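Local coordinates for protein uracil-dna glycosylase (Deinococcus radiodurans, PDB 4UQM) that belongs to the uracil-DNA glycosylase superfamily, has an alpha/beta fold built round a central parallel sheet, and is bound to DNA in this crystal, at residues A[27-31]-A[166-171]; A[75-81]-A[177-183]; A[113-119]-A[216-222]. The protein carries 1 engineered substitution. All coordinates share one frame; numbering follows the deposited sequence. Where two conformers were deposited one is given.

Contact 1 (A[27-31]-A[166-171]); sequences WQEAL and AVIKAV
W27 reaches across to helix 160-172 with the far rim of its indole. CH2 lies 3.8 Å from CG1 of V167 and an equal 3.8 Å from CG2 of V171, so this one ring carbon sits against two valines a helical turn apart. With chi1 at -77°, CG stands beside the backbone N, and the six-membered ring extends past its own helix toward the partner. The V167 side chain meets the indole at about a right angle; the methyls approach the ring obliquely. At the pyrrole end NE1 gives its hydrogen bond to O of T70, which helps to set the rotation of the indole, while L67 packs beside it.

One turn further on, A30 and A170 come together methyl to methyl, their CB atoms 4.1 Å apart. L31 follows with its CD2 branch, which lies 4.1 Å from CG2 of V167 and 4.2 Å from CB of A166. V167 is thereby divided between two neighbours: CG1, anti to the backbone N (chi1 172°), faces W27, and CG2 faces L31.

The short helical axes pass 10.4 Å apart at 112°. No hydrogen bond or salt bridge spans the interface, so helix 25-35 and helix 160-172 are held together here by the fit of apolar surfaces.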
loop_
_atom_site.group_PDB
_atom_site.type_symbol
_atom_site.label_atom_id
_atom_site.label_comp_id
_atom_site.label_asym_id
_atom_site.label_seq_id
_atom_site.Cartn_x
_atom_site.Cartn_y
_atom_site.Cartn_z
ATOM N N TRP A 27 11.671 -3.687 10.161
ATOM C CA TRP A 27 10.412 -3.007 10.480
ATOM C C TRP A 27 10.173 -2.967 11.990
ATOM O O TRP A 27 9.753 -1.932 12.533
ATOM C CB TRP A 27 9.221 -3.664 9.817
ATOM C CG TRP A 27 9.026 -3.403 8.360
ATOM C CD1 TRP A 27 8.885 -4.354 7.377
ATOM C CD2 TRP A 27 8.875 -2.118 7.706
ATOM N NE1 TRP A 27 8.669 -3.734 6.144
ATOM C CE2 TRP A 27 8.685 -2.370 6.330
ATOM C CE3 TRP A 27 8.896 -0.793 8.155
ATOM C CZ2 TRP A 27 8.482 -1.339 5.401
ATOM C CZ3 TRP A 27 8.672 0.215 7.257
ATOM C CH2 TRP A 27 8.504 -0.055 5.881
ATOM N N GLN A 28 10.453 -4.070 12.691
ATOM C CA GLN A 28 10.217 -4.085 14.132
ATOM C C GLN A 28 11.042 -3.006 14.818
ATOM O O GLN A 28 10.545 -2.286 15.692
ATOM C CB GLN A 28 10.546 -5.449 14.739
ATOM C CG GLN A 28 9.678 -6.671 14.409
ATOM C CD GLN A 28 8.214 -6.679 14.930
ATOM O OE1 GLN A 28 7.629 -5.619 15.250
ATOM N NE2 GLN A 28 7.598 -7.905 14.989
ATOM N N GLU A 29 12.298 -2.871 14.421
ATOM C CA GLU A 29 13.165 -1.846 15.003
ATOM C C GLU A 29 12.730 -0.433 14.682
ATOM O O GLU A 29 12.692 0.433 15.558
ATOM C CB GLU A 29 14.631 -2.074 14.612
ATOM C CG GLU A 29 15.186 -3.342 15.201
ATOM C CD GLU A 29 16.628 -3.625 14.831
ATOM O OE1 GLU A 29 17.326 -2.708 14.353
ATOM O OE2 GLU A 29 17.056 -4.792 15.056
ATOM N N ALA A 30 12.359 -0.200 13.434
ATOM C CA ALA A 30 11.920 1.153 13.006
ATOM C C ALA A 30 10.616 1.554 13.650
ATOM O O ALA A 30 10.431 2.708 14.017
ATOM C CB ALA A 30 11.823 1.228 11.503
ATOM N N LEU A 31 9.705 0.595 13.829
ATOM C CA LEU A 31 8.351 0.925 14.255
ATOM C C LEU A 31 8.077 0.654 15.731
ATOM O O LEU A 31 6.998 0.992 16.203
ATOM C CB LEU A 31 7.344 0.174 13.373
ATOM C CG LEU A 31 7.450 0.470 11.879
ATOM C CD1 LEU A 31 6.597 -0.488 11.083
ATOM C CD2 LEU A 31 7.124 1.941 11.598
ATOM N N ALA A 166 4.631 7.113 10.199
ATOM C CA ALA A 166 5.867 6.514 10.687
ATOM C C ALA A 166 6.466 5.544 9.673
ATOM O O ALA A 166 7.704 5.501 9.504
ATOM C CB ALA A 166 5.648 5.842 12.046
ATOM N N VAL A 167 5.624 4.819 8.955
ATOM C CA VAL A 167 6.116 3.918 7.904
ATOM C C VAL A 167 6.768 4.724 6.777
ATOM O O VAL A 167 7.895 4.440 6.372
ATOM C CB VAL A 167 5.003 3.017 7.370
ATOM C CG1 VAL A 167 5.458 2.211 6.148
ATOM C CG2 VAL A 167 4.455 2.075 8.451
ATOM N N ILE A 168 6.080 5.762 6.317
ATOM C CA ILE A 168 6.602 6.701 5.299
ATOM C C ILE A 168 7.925 7.283 5.756
ATOM O O ILE A 168 8.892 7.312 5.004
ATOM C CB ILE A 168 5.620 7.873 5.072
ATOM C CG1 ILE A 168 4.367 7.415 4.306
ATOM C CG2 ILE A 168 6.310 9.064 4.374
ATOM C CD1 ILE A 168 4.601 7.189 2.828
ATOM N N LYS A 169 7.981 7.770 7.005
ATOM C CA LYS A 169 9.204 8.338 7.538
ATOM C C LYS A 169 10.361 7.334 7.564
ATOM O O LYS A 169 11.491 7.714 7.264
ATOM C CB LYS A 169 8.987 8.943 8.940
ATOM C CG LYS A 169 8.173 10.260 8.853
ATOM C CD LYS A 169 7.925 10.829 10.236
ATOM C CE LYS A 169 6.676 11.728 10.334
ATOM N NZ LYS A 169 6.287 12.092 11.729
ATOM N N ALA A 170 10.084 6.066 7.909
ATOM C CA ALA A 170 11.160 5.064 7.952
ATOM C C ALA A 170 11.736 4.798 6.553
ATOM O O ALA A 170 12.961 4.652 6.368
ATOM C CB ALA A 170 10.643 3.779 8.525
ATOM N N VAL A 171 10.850 4.721 5.562
ATOM C CA VAL A 171 11.283 4.558 4.170
ATOM C C VAL A 171 12.012 5.813 3.698
ATOM O O VAL A 171 13.048 5.701 3.051
ATOM C CB VAL A 171 10.077 4.234 3.276
ATOM C CG1 VAL A 171 10.487 4.113 1.841
ATOM C CG2 VAL A 171 9.431 2.907 3.731
#

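Contact 2 (A[75-81]-A[177-183]); sequences VKVLILG and RVVFILW
The indole of W183 takes CG2 of I79 obliquely, 3.6 Å from CZ3, and carries CG2 of I181 over one face, 3.1 Å above the plane and offset toward the rim; F96 and F215 add edge-to-face ring contacts. The phenyl ring of F180 has CG1 of V178 over one face, also toward the rim, while CD1 of L78 approaches obliquely, 3.9 Å from CE2.

Both rings belong to strand 179-183, which pairs with 77-81 as the two middle strands of the four-stranded parallel sheet at the centre of this alpha/beta fold. V77, I79, V179 and I181 share one face, which T224 and L228 of helix 220-230 cover in part, T224 packing on V77, V179 and I181 and L228 on V77. L78, L80, F180 and L182 share the other, packed in part by I168 and V171 of helix 160-172.

On the V77/I79 side I79 and I181 run side by side, pointing the same way. With chi1 at -56°, the longer I181 branch lies beside the backbone N and its CD1 settles 3.8 Å from CG1 of V77, also meeting CG1 of I79. On the L78/L80 side CD2 of L182 bends back to CB of L80, 4.0 Å away.

Five backbone hydrogen bonds zip the strands together, with K76, L78 and L80 accepting through O from V179, I181 and W183, and V179 and I181 accepting from L78 and L80. L80 N lies almost on the line of the I181 C=O bond, 2.8 Å from O, with a C=O...N angle of 176°.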
loop_
_atom_site.group_PDB
_atom_site.type_symbol
_atom_site.label_atom_id
_atom_site.label_comp_id
_atom_site.label_asym_id
_atom_site.label_seq_id
_atom_site.Cartn_x
_atom_site.Cartn_y
_atom_site.Cartn_z
ATOM N N VAL A 75 12.537 -2.157 0.269
ATOM C CA VAL A 75 11.596 -1.241 -0.384
ATOM C C VAL A 75 12.307 -0.401 -1.449
ATOM O O VAL A 75 13.253 0.295 -1.149
ATOM C CB VAL A 75 10.908 -0.298 0.637
ATOM C CG1 VAL A 75 9.966 0.667 -0.046
ATOM C CG2 VAL A 75 10.152 -1.089 1.685
ATOM N N LYS A 76 11.822 -0.476 -2.679
ATOM C CA LYS A 76 12.204 0.447 -3.693
ATOM C C LYS A 76 11.072 1.279 -4.257
ATOM O O LYS A 76 11.338 2.361 -4.811
ATOM C CB LYS A 76 13.027 -0.230 -4.766
ATOM C CG LYS A 76 12.354 -1.225 -5.594
ATOM C CD LYS A 76 13.440 -1.865 -6.516
ATOM C CE LYS A 76 12.871 -2.599 -7.691
ATOM N NZ LYS A 76 14.047 -3.187 -8.386
ATOM N N VAL A 77 9.839 0.787 -4.110
ATOM C CA VAL A 77 8.648 1.544 -4.526
ATOM C C VAL A 77 7.637 1.422 -3.416
ATOM O O VAL A 77 7.472 0.325 -2.849
ATOM C CB VAL A 77 8.036 0.984 -5.831
ATOM C CG1 VAL A 77 6.757 1.747 -6.215
ATOM C CG2 VAL A 77 9.061 1.009 -6.973
ATOM N N LEU A 78 7.042 2.541 -3.014
ATOM C CA LEU A 78 6.000 2.507 -2.024
ATOM C C LEU A 78 4.733 3.014 -2.690
ATOM O O LEU A 78 4.674 4.134 -3.087
ATOM C CB LEU A 78 6.381 3.359 -0.795
ATOM C CG LEU A 78 5.446 3.259 0.418
ATOM C CD1 LEU A 78 6.150 3.727 1.666
ATOM C CD2 LEU A 78 4.156 4.070 0.203
ATOM N N ILE A 79 3.758 2.128 -2.843
ATOM C CA ILE A 79 2.437 2.452 -3.360
ATOM C C ILE A 79 1.541 2.740 -2.174
ATOM O O ILE A 79 1.451 1.926 -1.268
ATOM C CB ILE A 79 1.830 1.358 -4.277
ATOM C CG1 ILE A 79 2.625 1.345 -5.574
ATOM C CG2 ILE A 79 0.340 1.515 -4.533
ATOM C CD1 ILE A 79 2.240 0.265 -6.536
ATOM N N LEU A 80 0.870 3.891 -2.167
ATOM C CA LEU A 80 -0.005 4.254 -1.070
ATOM C C LEU A 80 -1.396 4.592 -1.586
ATOM O O LEU A 80 -1.568 5.561 -2.324
ATOM C CB LEU A 80 0.567 5.444 -0.307
ATOM C CG LEU A 80 -0.088 5.790 1.033
ATOM C CD1 LEU A 80 0.055 4.667 2.019
ATOM C CD2 LEU A 80 0.377 7.067 1.630
ATOM N N GLY A 81 -2.348 3.709 -1.272
ATOM C CA GLY A 81 -3.768 3.979 -1.498
ATOM C C GLY A 81 -4.439 4.596 -0.284
ATOM O O GLY A 81 -3.782 5.136 0.629
ATOM N N ARG A 177 17.447 5.652 -3.464
ATOM C CA ARG A 177 16.191 6.085 -4.045
ATOM C C ARG A 177 15.019 5.128 -3.817
ATOM O O ARG A 177 15.055 3.927 -4.127
ATOM C CB ARG A 177 16.334 6.277 -5.563
ATOM C CG ARG A 177 15.013 6.616 -6.242
ATOM C CD ARG A 177 15.222 7.262 -7.575
ATOM N NE ARG A 177 15.717 8.654 -7.479
ATOM C CZ ARG A 177 15.890 9.444 -8.525
ATOM N NH1 ARG A 177 15.792 8.961 -9.771
ATOM N NH2 ARG A 177 16.257 10.710 -8.353
ATOM N N VAL A 178 13.933 5.692 -3.333
ATOM C CA VAL A 178 12.630 5.080 -3.300
ATOM C C VAL A 178 11.674 5.958 -4.094
ATOM O O VAL A 178 11.684 7.211 -3.985
ATOM C CB VAL A 178 12.137 4.917 -1.851
ATOM C CG1 VAL A 178 10.751 4.398 -1.823
ATOM C CG2 VAL A 178 13.072 3.966 -1.110
ATOM N N VAL A 179 10.847 5.313 -4.894
ATOM C CA VAL A 179 9.741 5.992 -5.564
ATOM C C VAL A 179 8.478 5.807 -4.766
ATOM O O VAL A 179 8.030 4.668 -4.535
ATOM C CB VAL A 179 9.587 5.482 -7.011
ATOM C CG1 VAL A 179 8.432 6.197 -7.728
ATOM C CG2 VAL A 179 10.889 5.544 -7.829
ATOM N N PHE A 180 7.875 6.900 -4.362
ATOM C CA PHE A 180 6.616 6.914 -3.666
ATOM C C PHE A 180 5.513 7.274 -4.627
ATOM O O PHE A 180 5.549 8.366 -5.224
ATOM C CB PHE A 180 6.643 7.963 -2.542
ATOM C CG PHE A 180 7.671 7.711 -1.440
ATOM C CD1 PHE A 180 9.024 7.983 -1.621
ATOM C CD2 PHE A 180 7.258 7.230 -0.208
ATOM C CE1 PHE A 180 9.920 7.819 -0.582
ATOM C CE2 PHE A 180 8.164 7.024 0.851
ATOM C CZ PHE A 180 9.500 7.313 0.644
ATOM N N ILE A 181 4.535 6.390 -4.746
ATOM C CA ILE A 181 3.353 6.593 -5.600
ATOM C C ILE A 181 2.150 6.800 -4.688
ATOM O O ILE A 181 1.735 5.906 -3.982
ATOM C CB ILE A 181 3.096 5.369 -6.541
ATOM C CG1 ILE A 181 4.342 5.072 -7.394
ATOM C CG2 ILE A 181 1.833 5.566 -7.373
ATOM C CD1 ILE A 181 4.175 3.765 -8.175
ATOM N N LEU A 182 1.607 8.036 -4.723
ATOM C CA LEU A 182 0.530 8.445 -3.799
ATOM C C LEU A 182 -0.734 8.507 -4.627
ATOM O O LEU A 182 -0.900 9.413 -5.478
ATOM C CB LEU A 182 0.887 9.792 -3.166
ATOM C CG LEU A 182 2.283 9.838 -2.501
ATOM C CD1 LEU A 182 2.502 11.226 -1.877
ATOM C CD2 LEU A 182 2.456 8.731 -1.468
ATOM N N TRP A 183 -1.644 7.562 -4.372
ATOM C CA TRP A 183 -2.895 7.466 -5.100
ATOM C C TRP A 183 -4.057 7.922 -4.242
ATOM O O TRP A 183 -4.495 7.177 -3.355
ATOM C CB TRP A 183 -3.155 6.012 -5.543
ATOM C CG TRP A 183 -2.288 5.632 -6.769
ATOM C CD1 TRP A 183 -1.700 6.475 -7.678
ATOM C CD2 TRP A 183 -2.004 4.305 -7.206
ATOM N NE1 TRP A 183 -1.062 5.738 -8.676
ATOM C CE2 TRP A 183 -1.241 4.402 -8.387
ATOM C CE3 TRP A 183 -2.331 3.040 -6.729
ATOM C CZ2 TRP A 183 -0.808 3.244 -9.059
ATOM C CZ3 TRP A 183 -1.885 1.927 -7.394
ATOM C CH2 TRP A 183 -1.122 2.042 -8.513
#

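Contact 3 (A[113-119]-A[216-222]); sequences KELTEDI and FGTRPFS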
loop_
_atom_site.group_PDB
_atom_site.type_symbol
_atom_site.label_atom_id
_atom_site.label_comp_id
_atom_site.label_asym_id
_atom_site.label_seq_id
_atom_site.Cartn_x
_atom_site.Cartn_y
_atom_site.Cartn_z
ATOM N N LYS A 113 -5.634 -1.424 -16.748
ATOM C CA LYS A 113 -5.860 -0.621 -17.978
ATOM C C LYS A 113 -4.720 0.349 -18.168
ATOM O O LYS A 113 -4.186 0.505 -19.282
ATOM C CB LYS A 113 -7.214 0.147 -17.940
ATOM C CG LYS A 113 -8.449 -0.711 -18.141
ATOM C CD LYS A 113 -9.753 0.089 -18.009
ATOM C CE LYS A 113 -10.777 -0.608 -17.149
ATOM N NZ LYS A 113 -12.037 0.164 -16.973
ATOM N N GLU A 114 -4.319 1.021 -17.097
ATOM C CA GLU A 114 -3.259 1.983 -17.170
ATOM C C GLU A 114 -1.900 1.299 -17.481
ATOM O O GLU A 114 -1.113 1.792 -18.318
ATOM C CB GLU A 114 -3.206 2.808 -15.884
ATOM C CG GLU A 114 -2.112 3.867 -15.879
ATOM C CD GLU A 114 -2.324 5.001 -16.846
ATOM O OE1 GLU A 114 -3.458 5.200 -17.323
ATOM O OE2 GLU A 114 -1.320 5.739 -17.104
ATOM N N LEU A 115 -1.616 0.172 -16.831
ATOM C CA LEU A 115 -0.409 -0.646 -17.146
ATOM C C LEU A 115 -0.363 -1.078 -18.597
ATOM O O LEU A 115 0.689 -1.020 -19.222
ATOM C CB LEU A 115 -0.384 -1.876 -16.238
ATOM C CG LEU A 115 0.282 -1.683 -14.883
ATOM C CD1 LEU A 115 -0.045 -2.836 -13.956
ATOM C CD2 LEU A 115 1.816 -1.552 -15.044
ATOM N N THR A 116 -1.512 -1.485 -19.140
ATOM C CA THR A 116 -1.600 -1.930 -20.530
ATOM C C THR A 116 -1.184 -0.792 -21.465
ATOM O O THR A 116 -0.471 -1.045 -22.429
ATOM C CB THR A 116 -3.019 -2.430 -20.834
ATOM O OG1 THR A 116 -3.263 -3.599 -20.045
ATOM C CG2 THR A 116 -3.214 -2.796 -22.332
ATOM N N GLU A 117 -1.525 0.453 -21.144
ATOM C CA GLU A 117 -1.132 1.562 -21.973
ATOM C C GLU A 117 0.269 2.076 -21.666
ATOM O O GLU A 117 0.937 2.563 -22.564
ATOM C CB GLU A 117 -2.135 2.702 -21.832
ATOM C CG GLU A 117 -3.542 2.360 -22.261
ATOM C CD GLU A 117 -3.652 1.722 -23.650
ATOM O OE1 GLU A 117 -3.179 2.310 -24.643
ATOM O OE2 GLU A 117 -4.203 0.587 -23.755
ATOM N N ASP A 118 0.697 1.977 -20.408
ATOM C CA ASP A 118 1.877 2.645 -19.947
ATOM C C ASP A 118 3.168 1.821 -20.196
ATOM O O ASP A 118 4.236 2.388 -20.407
ATOM C CB ASP A 118 1.721 2.906 -18.437
ATOM C CG ASP A 118 2.812 3.767 -17.855
ATOM O OD1 ASP A 118 3.415 4.582 -18.616
ATOM O OD2 ASP A 118 3.067 3.642 -16.618
ATOM N N ILE A 119 3.065 0.509 -20.029
ATOM C CA ILE A 119 4.202 -0.411 -20.120
ATOM C C ILE A 119 3.960 -1.323 -21.332
ATOM O O ILE A 119 3.218 -2.294 -21.258
ATOM C CB ILE A 119 4.310 -1.271 -18.815
ATOM C CG1 ILE A 119 4.513 -0.409 -17.551
ATOM C CG2 ILE A 119 5.397 -2.356 -18.929
ATOM C CD1 ILE A 119 5.830 0.302 -17.474
ATOM N N PHE A 216 -6.198 7.896 -14.902
ATOM C CA PHE A 216 -5.800 7.489 -16.243
ATOM C C PHE A 216 -4.881 8.496 -16.898
ATOM O O PHE A 216 -5.089 9.695 -16.788
ATOM C CB PHE A 216 -7.014 7.274 -17.109
ATOM C CG PHE A 216 -7.828 6.066 -16.770
ATOM C CD1 PHE A 216 -7.243 4.854 -16.351
ATOM C CD2 PHE A 216 -9.199 6.129 -16.943
ATOM C CE1 PHE A 216 -8.040 3.746 -16.084
ATOM C CE2 PHE A 216 -9.985 5.005 -16.706
ATOM C CZ PHE A 216 -9.406 3.835 -16.253
ATOM N N GLY A 217 -3.861 7.980 -17.574
ATOM C CA GLY A 217 -2.919 8.846 -18.333
ATOM C C GLY A 217 -1.772 9.414 -17.513
ATOM O O GLY A 217 -0.871 10.103 -18.054
ATOM N N THR A 218 -1.702 9.070 -16.222
ATOM C CA THR A 218 -0.664 9.609 -15.377
ATOM C C THR A 218 0.653 8.803 -15.449
ATOM O O THR A 218 1.687 9.260 -14.947
ATOM C CB THR A 218 -1.132 9.722 -13.923
ATOM O OG1 THR A 218 -1.565 8.442 -13.445
ATOM C CG2 THR A 218 -2.283 10.753 -13.848
ATOM N N ARG A 219 0.619 7.638 -16.093
ATOM C CA ARG A 219 1.858 6.855 -16.376
ATOM C C ARG A 219 2.775 6.633 -15.194
ATOM O O ARG A 219 3.963 6.831 -15.295
ATOM C CB ARG A 219 2.619 7.555 -17.503
ATOM C CG ARG A 219 1.808 7.600 -18.783
ATOM C CD ARG A 219 2.679 7.808 -20.028
ATOM N NE ARG A 219 3.400 6.558 -20.314
ATOM C CZ ARG A 219 4.336 6.329 -21.219
ATOM N NH1 ARG A 219 4.726 7.257 -22.080
ATOM N NH2 ARG A 219 4.878 5.118 -21.262
ATOM N N PRO A 220 2.237 6.161 -14.073
ATOM C CA PRO A 220 3.075 6.083 -12.884
ATOM C C PRO A 220 4.118 4.940 -12.992
ATOM O O PRO A 220 5.150 4.973 -12.338
ATOM C CB PRO A 220 2.057 5.828 -11.784
ATOM C CG PRO A 220 0.945 5.095 -12.465
ATOM C CD PRO A 220 0.845 5.737 -13.805
ATOM N N PHE A 221 3.797 3.914 -13.760
ATOM C CA PHE A 221 4.587 2.656 -13.796
ATOM C C PHE A 221 5.881 2.880 -14.593
ATOM O O PHE A 221 7.000 2.537 -14.133
ATOM C CB PHE A 221 3.725 1.504 -14.303
ATOM C CG PHE A 221 2.410 1.379 -13.577
ATOM C CD1 PHE A 221 2.362 0.922 -12.243
ATOM C CD2 PHE A 221 1.246 1.804 -14.178
ATOM C CE1 PHE A 221 1.168 0.859 -11.541
ATOM C CE2 PHE A 221 0.022 1.728 -13.466
ATOM C CZ PHE A 221 0.018 1.283 -12.143
ATOM N N SER A 222 5.752 3.556 -15.730
ATOM C CA SER A 222 6.918 3.918 -16.502
ATOM C C SER A 222 7.740 5.006 -15.816
ATOM O O SER A 222 8.966 4.957 -15.834
ATOM C CB SER A 222 6.548 4.334 -17.918
ATOM O OG SER A 222 5.715 5.456 -17.899
#
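K113 lays its aliphatic chain obliquely against the F216 ring, CB 4.1 Å from CE1; its NZ bonds to OD1 of N110, and the residue also packs on a sugar of the bound DNA. E114, bent at chi2 (68°), brings its carboxylate to the backbone N-H groups of the 216-219 loop. OE1 takes the G217 N-H on its syn side at 2.8 Å, nearly straight at 172°, and OE2 takes the R219 N-H on its anti side at 2.9 Å, both donors well out of the carboxylate plane. L115 places CD2 over one face of F221 in a CH-pi contact, 3.7 Å from the ring centroid, while P220 CG covers the opposite face.

R219 is the N-cap residue of helix 220-230, and D118, from the end of helix 106-118, serves the first turn of that helix. OD2 accepts from S222 N at 2.8 Å, from above the carboxylate plane, and weakly from F221 N. OD1 receives OG of S222 at 2.6 Å and forms a salt bridge with NE of R219, also 2.6 Å; the guanidinium stands 83° from the carboxylate plane. NH2 of R219 turns to a lone pair of the D118 carbonyl O. At I119, CG1 packs 3.9 Å from CB of F221.

Overall arrangement
From the N terminus, helix 25-35 pairs with residues 166-171, so contact 1 closes a loop of 134 residues and ties the N-terminal helix to helix 160-172. Contact 2 opens inside that loop at 75-81 and closes beyond it at 177-183, joining the central strands; contact 3 opens at 113-119 and closes last, at 216-222. Each pair of contacts therefore crosses along the chain. V171 of contact 1 packs on V75, L78, V178 and F180 of contact 2, while W183 on the other side of the sheet touches P220 and F221 of contact 3. Contacts 1 and 3, centres about 29 Å apart, do not touch each other; contact 2, lying between them, touches both.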